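Local atomic coordinates of membrane-anchored mycosin mycp1 (PDB entry 4HVL), a protein that acts as a membrane-anchored, subtilisin-like serine protease and probably cleaves protein substrates as an essential component of the type VII (ESX-1) secretion system. Residues V204-A215 and P248-G259; R237-V246 and S271-A279. All blocks are in the same frame, centred on the assembly; numbering follows the deposited sequence.

The four segments alternate along the chain of this subtilisin-like protease: 204-215, 237-246, 248-259, 271-279, so contact 1 joins the first to the third and contact 2 the second to the fourth. Contact 1 pairs strands 210-214 and 256-261 of the seven-stranded parallel sheet. Contact 2 lies with its centre about 15 Å from that of contact 1 and reaches strand 277-282, one of the sheet's two outermost strands. Strands 210-214, 256-261 and 277-282 are thus successive neighbours, the last two joined by probable hydrogen bonds from G278 N to T257 O and from G259 N to A279 O. A215 O also packs on V246 CG1.

Contact 1. Residues V204-A215 and P248-G259; sequences VHVKNAVVIAAA and PAWYSPLVLTVG. With ZN (zinc ion), chain E; IMD (imidazole), chain K.
The H205 ring and the L254 side chain cross at about a right angle, CD2 of L254 approaching the ring obliquely, 3.5 Å from H205 CE1. One face of the ring carries V204 CG1 near its rim, and water 4 lies at the edge, in plane. The site is at the end of helix 194-206, which leads into strand 210-214; in the subtilisin fold that strand pairs in parallel with 256-259, their axes at 32°. NE2 of H205 binds a zinc ion at 2.1 Å, beside two waters and N1 of a free imidazole, probably from the crystallisation liquor; ND1 is held by N201. V204 CG1 is 3.3 Å from C5 of the free imidazole, whose N3 donates weakly to P253 O. Four backbone hydrogen bonds join the strands, for instance A213 N to L256 O at 3.0 Å and V258 N to A213 O at 2.8 Å. Where the pairing begins, water 1 takes the N-H of V211 and donates to L254 O. On one face of the sheet I212, L256 and V258 pack against helix 311-328, with I212 CG2 3.6 Å from V258 CG2; A214 on this side is about 5 Å from S312, the predicted active-site serine, side chain to side chain. The opposite face carries A213 and T257. With OG1 beside its own backbone N (chi1 -65°), T257 donates in the carbonyl plane, onto a lone pair of A249 O, 2.6 Å from OG1.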
loop_
_atom_site.group_PDB
_atom_site.type_symbol
_atom_site.label_atom_id
_atom_site.label_comp_id
_atom_site.label_asym_id
_atom_site.label_seq_id
_atom_site.Cartn_x
_atom_site.Cartn_y
_atom_site.Cartn_z
ATOM N N VAL A 204 3.065 -14.733 -4.001
ATOM C CA VAL A 204 3.393 -15.211 -2.654
ATOM C C VAL A 204 3.883 -16.654 -2.654
ATOM O O VAL A 204 4.852 -16.964 -1.960
ATOM C CB VAL A 204 2.171 -15.070 -1.726
ATOM C CG1 VAL A 204 2.266 -15.987 -0.549
ATOM C CG2 VAL A 204 2.021 -13.621 -1.292
ATOM N N HIS A 205 3.230 -17.528 -3.415
ATOM C CA HIS A 205 3.547 -18.954 -3.370
ATOM C C HIS A 205 4.491 -19.418 -4.478
ATOM O O HIS A 205 5.179 -20.412 -4.297
ATOM C CB HIS A 205 2.276 -19.808 -3.341
ATOM C CG HIS A 205 1.540 -19.714 -2.053
ATOM N ND1 HIS A 205 0.180 -19.501 -1.975
ATOM C CD2 HIS A 205 1.991 -19.725 -0.777
ATOM C CE1 HIS A 205 -0.177 -19.414 -0.706
ATOM N NE2 HIS A 205 0.906 -19.547 0.034
ATOM N N VAL A 206 4.552 -18.700 -5.594
ATOM C CA VAL A 206 5.401 -19.132 -6.720
ATOM C C VAL A 206 6.706 -18.334 -6.831
ATOM O O VAL A 206 7.743 -18.886 -7.214
ATOM C CB VAL A 206 4.617 -19.086 -8.036
ATOM C CG1 VAL A 206 5.470 -19.540 -9.202
ATOM C CG2 VAL A 206 3.362 -19.943 -7.911
ATOM N N LYS A 207 6.657 -17.041 -6.518
ATOM C CA LYS A 207 7.834 -16.176 -6.647
ATOM C C LYS A 207 8.412 -15.684 -5.307
ATOM O O LYS A 207 9.309 -14.854 -5.298
ATOM C CB LYS A 207 7.521 -14.999 -7.582
ATOM C CG LYS A 207 6.965 -15.408 -8.944
ATOM C CD LYS A 207 7.993 -16.123 -9.833
ATOM C CE LYS A 207 7.409 -16.384 -11.218
ATOM N NZ LYS A 207 8.200 -17.271 -12.122
ATOM N N ASN A 208 7.943 -16.207 -4.177
ATOM C CA ASN A 208 8.598 -15.925 -2.884
ATOM C C ASN A 208 8.545 -14.448 -2.446
ATOM O O ASN A 208 9.516 -13.929 -1.866
ATOM C CB ASN A 208 10.070 -16.421 -2.922
ATOM C CG ASN A 208 10.801 -16.227 -1.596
ATOM O OD1 ASN A 208 10.279 -16.583 -0.540
ATOM N ND2 ASN A 208 12.029 -15.654 -1.647
ATOM N N ALA A 209 7.432 -13.772 -2.726
ATOM C CA ALA A 209 7.300 -12.357 -2.395
ATOM C C ALA A 209 6.298 -12.125 -1.289
ATOM O O ALA A 209 5.260 -12.781 -1.201
ATOM C CB ALA A 209 6.913 -11.538 -3.617
ATOM N N VAL A 210 6.634 -11.177 -0.437
ATOM C CA VAL A 210 5.743 -10.739 0.622
ATOM C C VAL A 210 4.879 -9.682 -0.015
ATOM O O VAL A 210 5.428 -8.785 -0.645
ATOM C CB VAL A 210 6.523 -10.083 1.762
ATOM C CG1 VAL A 210 5.586 -9.262 2.656
ATOM C CG2 VAL A 210 7.262 -11.143 2.558
ATOM N N VAL A 211 3.557 -9.785 0.125
ATOM C CA VAL A 211 2.659 -8.767 -0.421
ATOM C C VAL A 211 1.975 -7.995 0.688
ATOM O O VAL A 211 1.335 -8.578 1.520
ATOM C CB VAL A 211 1.584 -9.366 -1.361
ATOM C CG1 VAL A 211 0.758 -8.248 -1.971
ATOM C CG2 VAL A 211 2.246 -10.168 -2.476
ATOM N N ILE A 212 2.099 -6.676 0.661
ATOM C CA ILE A 212 1.495 -5.789 1.658
ATOM C C ILE A 212 0.454 -4.916 0.943
ATOM O O ILE A 212 0.726 -4.378 -0.128
ATOM C CB ILE A 212 2.542 -4.877 2.307
ATOM C CG1 ILE A 212 3.723 -5.666 2.890
ATOM C CG2 ILE A 212 1.905 -4.018 3.374
ATOM C CD1 ILE A 212 3.400 -6.709 3.955
ATOM N N ALA A 213 -0.735 -4.786 1.526
ATOM C CA ALA A 213 -1.793 -3.977 0.925
ATOM C C ALA A 213 -2.315 -2.896 1.879
ATOM O O ALA A 213 -2.452 -3.124 3.084
ATOM C CB ALA A 213 -2.956 -4.855 0.477
ATOM N N ALA A 214 -2.642 -1.739 1.317
ATOM C CA ALA A 214 -3.306 -0.682 2.049
ATOM C C ALA A 214 -4.721 -1.105 2.438
ATOM O O ALA A 214 -5.441 -1.707 1.636
ATOM C CB ALA A 214 -3.365 0.569 1.183
ATOM N N ALA A 215 -5.138 -0.777 3.647
ATOM C CA ALA A 215 -6.530 -1.015 4.035
ATOM C C ALA A 215 -7.525 -0.219 3.188
ATOM O O ALA A 215 -8.657 -0.667 3.016
ATOM C CB ALA A 215 -6.745 -0.707 5.514
ATOM N N PRO A 248 -6.958 -5.386 -3.182
ATOM C CA PRO A 248 -6.758 -6.789 -2.795
ATOM C C PRO A 248 -6.675 -6.996 -1.270
ATOM O O PRO A 248 -6.314 -8.081 -0.806
ATOM C CB PRO A 248 -5.426 -7.122 -3.450
ATOM C CG PRO A 248 -4.672 -5.843 -3.322
ATOM C CD PRO A 248 -5.684 -4.756 -3.569
ATOM N N ALA A 249 -7.027 -5.962 -0.505
ATOM C CA ALA A 249 -7.001 -6.038 0.979
ATOM C C ALA A 249 -7.632 -7.316 1.537
ATOM O O ALA A 249 -7.138 -7.873 2.536
ATOM C CB ALA A 249 -7.704 -4.820 1.579
ATOM N N TRP A 250 -8.734 -7.738 0.908
ATOM C CA TRP A 250 -9.541 -8.846 1.369
ATOM C C TRP A 250 -8.988 -10.221 1.118
ATOM O O TRP A 250 -9.608 -11.187 1.529
ATOM C CB TRP A 250 -10.980 -8.740 0.835
ATOM C CG TRP A 250 -11.251 -9.159 -0.599
ATOM C CD1 TRP A 250 -10.461 -8.942 -1.691
ATOM C CD2 TRP A 250 -12.412 -9.839 -1.083
ATOM N NE1 TRP A 250 -11.046 -9.445 -2.809
ATOM C CE2 TRP A 250 -12.244 -10.008 -2.474
ATOM C CE3 TRP A 250 -13.566 -10.347 -0.470
ATOM C CZ2 TRP A 250 -13.191 -10.657 -3.278
ATOM C CZ3 TRP A 250 -14.519 -10.992 -1.261
ATOM C CH2 TRP A 250 -14.332 -11.137 -2.655
ATOM N N TYR A 251 -7.841 -10.322 0.448
ATOM C CA TYR A 251 -7.173 -11.602 0.234
ATOM C C TYR A 251 -6.328 -12.033 1.438
ATOM O O TYR A 251 -5.632 -13.026 1.364
ATOM C CB TYR A 251 -6.318 -11.571 -1.058
ATOM C CG TYR A 251 -7.174 -11.582 -2.309
ATOM C CD1 TYR A 251 -7.862 -12.728 -2.682
ATOM C CD2 TYR A 251 -7.342 -10.444 -3.085
ATOM C CE1 TYR A 251 -8.670 -12.747 -3.804
ATOM C CE2 TYR A 251 -8.152 -10.453 -4.202
ATOM C CZ TYR A 251 -8.811 -11.612 -4.559
ATOM O OH TYR A 251 -9.626 -11.650 -5.673
ATOM N N SER A 252 -6.417 -11.318 2.557
ATOM C CA SER A 252 -5.722 -11.742 3.783
ATOM C C SER A 252 -6.104 -13.184 4.143
ATOM O O SER A 252 -7.262 -13.513 4.114
ATOM C CB SER A 252 -6.090 -10.809 4.942
ATOM O OG SER A 252 -5.221 -11.023 6.043
ATOM N N PRO A 253 -5.142 -14.031 4.548
ATOM C CA PRO A 253 -3.756 -13.738 4.941
ATOM C C PRO A 253 -2.723 -13.885 3.828
ATOM O O PRO A 253 -1.507 -13.821 4.098
ATOM C CB PRO A 253 -3.504 -14.754 6.053
ATOM C CG PRO A 253 -4.340 -15.942 5.667
ATOM C CD PRO A 253 -5.516 -15.421 4.882
ATOM N N LEU A 254 -3.166 -14.073 2.588
ATOM C CA LEU A 254 -2.218 -14.069 1.461
ATOM C C LEU A 254 -1.458 -12.766 1.399
ATOM O O LEU A 254 -0.294 -12.741 1.027
ATOM C CB LEU A 254 -2.932 -14.253 0.116
ATOM C CG LEU A 254 -3.331 -15.639 -0.299
ATOM C CD1 LEU A 254 -3.718 -15.589 -1.781
ATOM C CD2 LEU A 254 -2.201 -16.624 -0.063
ATOM N N VAL A 255 -2.159 -11.686 1.730
ATOM C CA VAL A 255 -1.578 -10.372 1.877
ATOM C C VAL A 255 -1.711 -9.957 3.344
ATOM O O VAL A 255 -2.611 -10.397 4.057
ATOM C CB VAL A 255 -2.292 -9.311 0.991
ATOM C CG1 VAL A 255 -2.392 -9.755 -0.470
ATOM C CG2 VAL A 255 -3.665 -8.948 1.540
ATOM N N LEU A 256 -0.806 -9.105 3.787
ATOM C CA LEU A 256 -0.974 -8.386 5.052
ATOM C C LEU A 256 -1.534 -6.974 4.767
ATOM O O LEU A 256 -0.882 -6.114 4.164
ATOM C CB LEU A 256 0.355 -8.310 5.795
ATOM C CG LEU A 256 0.412 -7.485 7.082
ATOM C CD1 LEU A 256 -0.612 -8.029 8.071
ATOM C CD2 LEU A 256 1.812 -7.492 7.678
ATOM N N THR A 257 -2.758 -6.756 5.219
ATOM C CA THR A 257 -3.474 -5.527 4.983
ATOM C C THR A 257 -3.315 -4.584 6.168
ATOM O O THR A 257 -3.523 -4.971 7.320
ATOM C CB THR A 257 -4.956 -5.854 4.716
ATOM O OG1 THR A 257 -5.032 -6.602 3.506
ATOM C CG2 THR A 257 -5.818 -4.592 4.607
ATOM N N VAL A 258 -2.935 -3.342 5.863
ATOM C CA VAL A 258 -2.484 -2.394 6.864
ATOM C C VAL A 258 -3.416 -1.174 6.972
ATOM O O VAL A 258 -3.564 -0.385 6.014
ATOM C CB VAL A 258 -1.044 -1.903 6.560
ATOM C CG1 VAL A 258 -0.477 -1.099 7.723
ATOM C CG2 VAL A 258 -0.144 -3.081 6.233
ATOM N N GLY A 259 -4.000 -1.018 8.158
ATOM C CA GLY A 259 -4.794 0.155 8.516
ATOM C C GLY A 259 -3.937 1.280 9.070
ATOM O O GLY A 259 -2.734 1.118 9.262
HETATM ZN ZN ZN E . 0.922 -19.368 2.139
HETATM N N1 IMD K . 0.724 -17.362 2.797
HETATM C C2 IMD K . 0.002 -16.310 3.195
HETATM N N3 IMD K . 0.824 -15.241 3.288
HETATM C C4 IMD K . 2.061 -15.620 2.927
HETATM C C5 IMD K . 2.006 -16.967 2.639
HETATM O O HOH W 1 2.093 -11.618 1.672
HETATM O O HOH W 2 -5.986 -3.039 -0.779
HETATM O O HOH W 3 2.675 -20.452 2.992
HETATM O O HOH W 4 -1.259 -19.819 2.560
#

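Contact 2. Residues R237-V246 and S271-A279; sequences RGWQQVQTIV and SMSGPWVGA
R237 grips the type I beta turn G274-V277 through polar bonds: NH2 donates almost straight (171°) to a lone pair of V277 O, 3.0 Å away and in the guanidinium plane, and only weakly to G274 O. Bends at chi2 and chi3 fold the arginine chain back so that P275 O sits over the centre of one guanidinium face. Water 5 bridges R237 NH1 to V277 O, and water 6 joins W239 NE1 to P275 O.

Among the rings, P275 stands on its CB-CG edge over one face of the W239 indole, CG over the centre and CB 3.5 Å from the five-membered ring's centroid in a CH-pi contact. The edge of W276 meets the face of W239 in an offset edge-to-face pair, planes at 71°, while T244 O lies at the W276 edge, 3.4 Å from CH2.

Apolar packing completes the joint: V242 CG2 presses tightly on P275 CD (3.5 Å), and M272 CE reaches V246 CG2 at 3.6 Å. The buried V246 N finds no hydrogen-bond partner.

Strand 244-247 pairs antiparallel with 183-186, whereas W276 leans on W250 and on T257 of strand 256-261, just before the polypeptide enters strand 277-282, an edge strand of the parallel sheet.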
loop_
_atom_site.group_PDB
_atom_site.type_symbol
_atom_site.label_atom_id
_atom_site.label_comp_id
_atom_site.label_asym_id
_atom_site.label_seq_id
_atom_site.Cartn_x
_atom_site.Cartn_y
_atom_site.Cartn_z
ATOM N N ARG A 237 -14.660 -11.816 13.464
ATOM C CA ARG A 237 -14.216 -10.725 12.588
ATOM C C ARG A 237 -15.354 -10.058 11.773
ATOM O O ARG A 237 -15.118 -9.103 11.059
ATOM C CB ARG A 237 -13.116 -11.229 11.648
ATOM C CG ARG A 237 -11.885 -11.798 12.363
ATOM C CD ARG A 237 -11.198 -10.760 13.253
ATOM N NE ARG A 237 -10.855 -9.527 12.538
ATOM C CZ ARG A 237 -9.676 -9.282 11.955
ATOM N NH1 ARG A 237 -8.723 -10.197 11.985
ATOM N NH2 ARG A 237 -9.454 -8.126 11.318
ATOM N N GLY A 238 -16.590 -10.528 11.915
ATOM C CA GLY A 238 -17.730 -9.830 11.302
ATOM C C GLY A 238 -17.758 -9.807 9.782
ATOM O O GLY A 238 -18.123 -8.791 9.198
ATOM N N TRP A 239 -17.378 -10.920 9.148
ATOM C CA TRP A 239 -17.559 -11.098 7.701
ATOM C C TRP A 239 -19.007 -10.852 7.252
ATOM O O TRP A 239 -19.218 -10.313 6.179
ATOM C CB TRP A 239 -17.133 -12.503 7.223
ATOM C CG TRP A 239 -15.654 -12.628 7.010
ATOM C CD1 TRP A 239 -14.728 -13.066 7.907
ATOM C CD2 TRP A 239 -14.923 -12.284 5.815
ATOM N NE1 TRP A 239 -13.459 -13.021 7.343
ATOM C CE2 TRP A 239 -13.553 -12.531 6.071
ATOM C CE3 TRP A 239 -15.288 -11.776 4.576
ATOM C CZ2 TRP A 239 -12.561 -12.326 5.098
ATOM C CZ3 TRP A 239 -14.305 -11.570 3.624
ATOM C CH2 TRP A 239 -12.965 -11.841 3.892
ATOM N N GLN A 240 -19.974 -11.241 8.072
ATOM C CA GLN A 240 -21.392 -11.076 7.736
ATOM C C GLN A 240 -21.928 -9.655 7.918
ATOM O O GLN A 240 -23.029 -9.386 7.515
ATOM C CB GLN A 240 -22.253 -12.063 8.531
ATOM C CG GLN A 240 -21.849 -13.524 8.356
ATOM C CD GLN A 240 -21.502 -13.857 6.917
ATOM O OE1 GLN A 240 -22.241 -13.526 5.988
ATOM N NE2 GLN A 240 -20.343 -14.458 6.720
ATOM N N GLN A 241 -21.135 -8.761 8.497
ATOM C CA GLN A 241 -21.496 -7.344 8.670
ATOM C C GLN A 241 -20.880 -6.484 7.571
ATOM O O GLN A 241 -21.137 -5.296 7.498
ATOM C CB GLN A 241 -21.001 -6.852 10.035
ATOM C CG GLN A 241 -21.398 -7.756 11.196
ATOM C CD GLN A 241 -22.895 -7.886 11.294
ATOM O OE1 GLN A 241 -23.617 -6.916 11.069
ATOM N NE2 GLN A 241 -23.378 -9.078 11.646
ATOM N N VAL A 242 -20.065 -7.083 6.716
ATOM C CA VAL A 242 -19.384 -6.333 5.656
ATOM C C VAL A 242 -20.379 -5.840 4.611
ATOM O O VAL A 242 -21.261 -6.601 4.185
ATOM C CB VAL A 242 -18.327 -7.206 4.957
ATOM C CG1 VAL A 242 -17.852 -6.565 3.651
ATOM C CG2 VAL A 242 -17.180 -7.486 5.907
ATOM N N GLN A 243 -20.224 -4.580 4.204
ATOM C CA GLN A 243 -20.957 -4.013 3.058
ATOM C C GLN A 243 -20.038 -3.644 1.883
ATOM O O GLN A 243 -20.475 -3.666 0.724
ATOM C CB GLN A 243 -21.702 -2.753 3.494
ATOM C CG GLN A 243 -22.595 -2.975 4.703
ATOM C CD GLN A 243 -23.157 -1.681 5.267
ATOM O OE1 GLN A 243 -22.631 -0.578 5.014
ATOM N NE2 GLN A 243 -24.226 -1.805 6.051
ATOM N N THR A 244 -18.798 -3.260 2.193
ATOM C CA THR A 244 -17.836 -2.802 1.203
ATOM C C THR A 244 -16.625 -3.745 1.135
ATOM O O THR A 244 -15.913 -3.925 2.113
ATOM C CB THR A 244 -17.381 -1.366 1.522
ATOM O OG1 THR A 244 -18.519 -0.508 1.550
ATOM C CG2 THR A 244 -16.404 -0.831 0.479
ATOM N N ILE A 245 -16.443 -4.384 -0.014
ATOM C CA ILE A 245 -15.246 -5.157 -0.298
ATOM C C ILE A 245 -14.136 -4.165 -0.665
ATOM O O ILE A 245 -14.372 -3.234 -1.448
ATOM C CB ILE A 245 -15.485 -6.135 -1.475
ATOM C CG1 ILE A 245 -16.605 -7.132 -1.134
ATOM C CG2 ILE A 245 -14.198 -6.849 -1.896
ATOM C CD1 ILE A 245 -16.387 -7.882 0.170
ATOM N N VAL A 246 -12.963 -4.335 -0.063
ATOM C CA VAL A 246 -11.738 -3.632 -0.465
ATOM C C VAL A 246 -10.761 -4.670 -1.015
ATOM O O VAL A 246 -10.442 -5.669 -0.334
ATOM C CB VAL A 246 -11.089 -2.884 0.727
ATOM C CG1 VAL A 246 -9.893 -2.066 0.258
ATOM C CG2 VAL A 246 -12.112 -1.974 1.413
ATOM N N SER A 271 -9.610 5.295 7.871
ATOM C CA SER A 271 -9.056 3.967 7.575
ATOM C C SER A 271 -10.211 2.977 7.415
ATOM O O SER A 271 -11.058 2.866 8.289
ATOM C CB SER A 271 -8.108 3.518 8.689
ATOM O OG SER A 271 -7.305 2.422 8.294
ATOM N N MET A 272 -10.249 2.288 6.283
ATOM C CA MET A 272 -11.299 1.310 5.987
ATOM C C MET A 272 -11.124 0.049 6.834
ATOM O O MET A 272 -10.107 -0.645 6.743
ATOM C CB MET A 272 -11.273 0.929 4.494
ATOM C CG MET A 272 -12.008 1.910 3.586
ATOM S SD MET A 272 -13.813 1.940 3.817
ATOM C CE MET A 272 -14.186 0.239 3.439
ATOM N N SER A 273 -12.133 -0.250 7.647
ATOM C CA SER A 273 -12.099 -1.410 8.514
ATOM C C SER A 273 -12.631 -2.615 7.776
ATOM O O SER A 273 -13.486 -2.493 6.879
ATOM C CB SER A 273 -12.974 -1.183 9.773
ATOM O OG SER A 273 -14.361 -1.237 9.452
ATOM N N GLY A 274 -12.172 -3.788 8.195
ATOM C CA GLY A 274 -12.797 -5.024 7.779
ATOM C C GLY A 274 -12.215 -6.273 8.418
ATOM O O GLY A 274 -11.181 -6.203 9.109
ATOM N N PRO A 275 -12.846 -7.431 8.145
ATOM C CA PRO A 275 -12.367 -8.684 8.723
ATOM C C PRO A 275 -10.952 -9.088 8.282
ATOM O O PRO A 275 -10.370 -9.986 8.882
ATOM C CB PRO A 275 -13.408 -9.717 8.262
ATOM C CG PRO A 275 -14.012 -9.152 7.032
ATOM C CD PRO A 275 -13.941 -7.643 7.175
ATOM N N TRP A 276 -10.403 -8.384 7.285
ATOM C CA TRP A 276 -9.133 -8.741 6.635
ATOM C C TRP A 276 -7.946 -7.888 7.086
ATOM O O TRP A 276 -6.816 -8.177 6.740
ATOM C CB TRP A 276 -9.286 -8.629 5.101
ATOM C CG TRP A 276 -10.017 -7.356 4.718
ATOM C CD1 TRP A 276 -9.541 -6.085 4.820
ATOM C CD2 TRP A 276 -11.374 -7.240 4.269
ATOM N NE1 TRP A 276 -10.484 -5.191 4.442
ATOM C CE2 TRP A 276 -11.625 -5.865 4.081
ATOM C CE3 TRP A 276 -12.373 -8.161 3.971
ATOM C CZ2 TRP A 276 -12.845 -5.376 3.623
ATOM C CZ3 TRP A 276 -13.595 -7.688 3.497
ATOM C CH2 TRP A 276 -13.819 -6.291 3.326
ATOM N N VAL A 277 -8.189 -6.839 7.863
ATOM C CA VAL A 277 -7.096 -5.966 8.316
ATOM C C VAL A 277 -6.226 -6.755 9.321
ATOM O O VAL A 277 -6.764 -7.382 10.230
ATOM C CB VAL A 277 -7.650 -4.669 8.957
ATOM C CG1 VAL A 277 -6.519 -3.779 9.474
ATOM C CG2 VAL A 277 -8.516 -3.917 7.972
ATOM N N GLY A 278 -4.905 -6.733 9.133
ATOM C CA GLY A 278 -3.949 -7.521 9.933
ATOM C C GLY A 278 -3.033 -6.716 10.852
ATOM O O GLY A 278 -2.519 -7.231 11.841
ATOM N N ALA A 279 -2.839 -5.438 10.541
ATOM C CA ALA A 279 -1.897 -4.616 11.257
ATOM C C ALA A 279 -2.156 -3.145 10.952
ATOM O O ALA A 279 -3.019 -2.806 10.118
ATOM C CB ALA A 279 -0.486 -4.985 10.847
HETATM O O HOH W 5 -6.354 -10.423 10.272
HETATM O O HOH W 6 -10.737 -12.753 8.638
#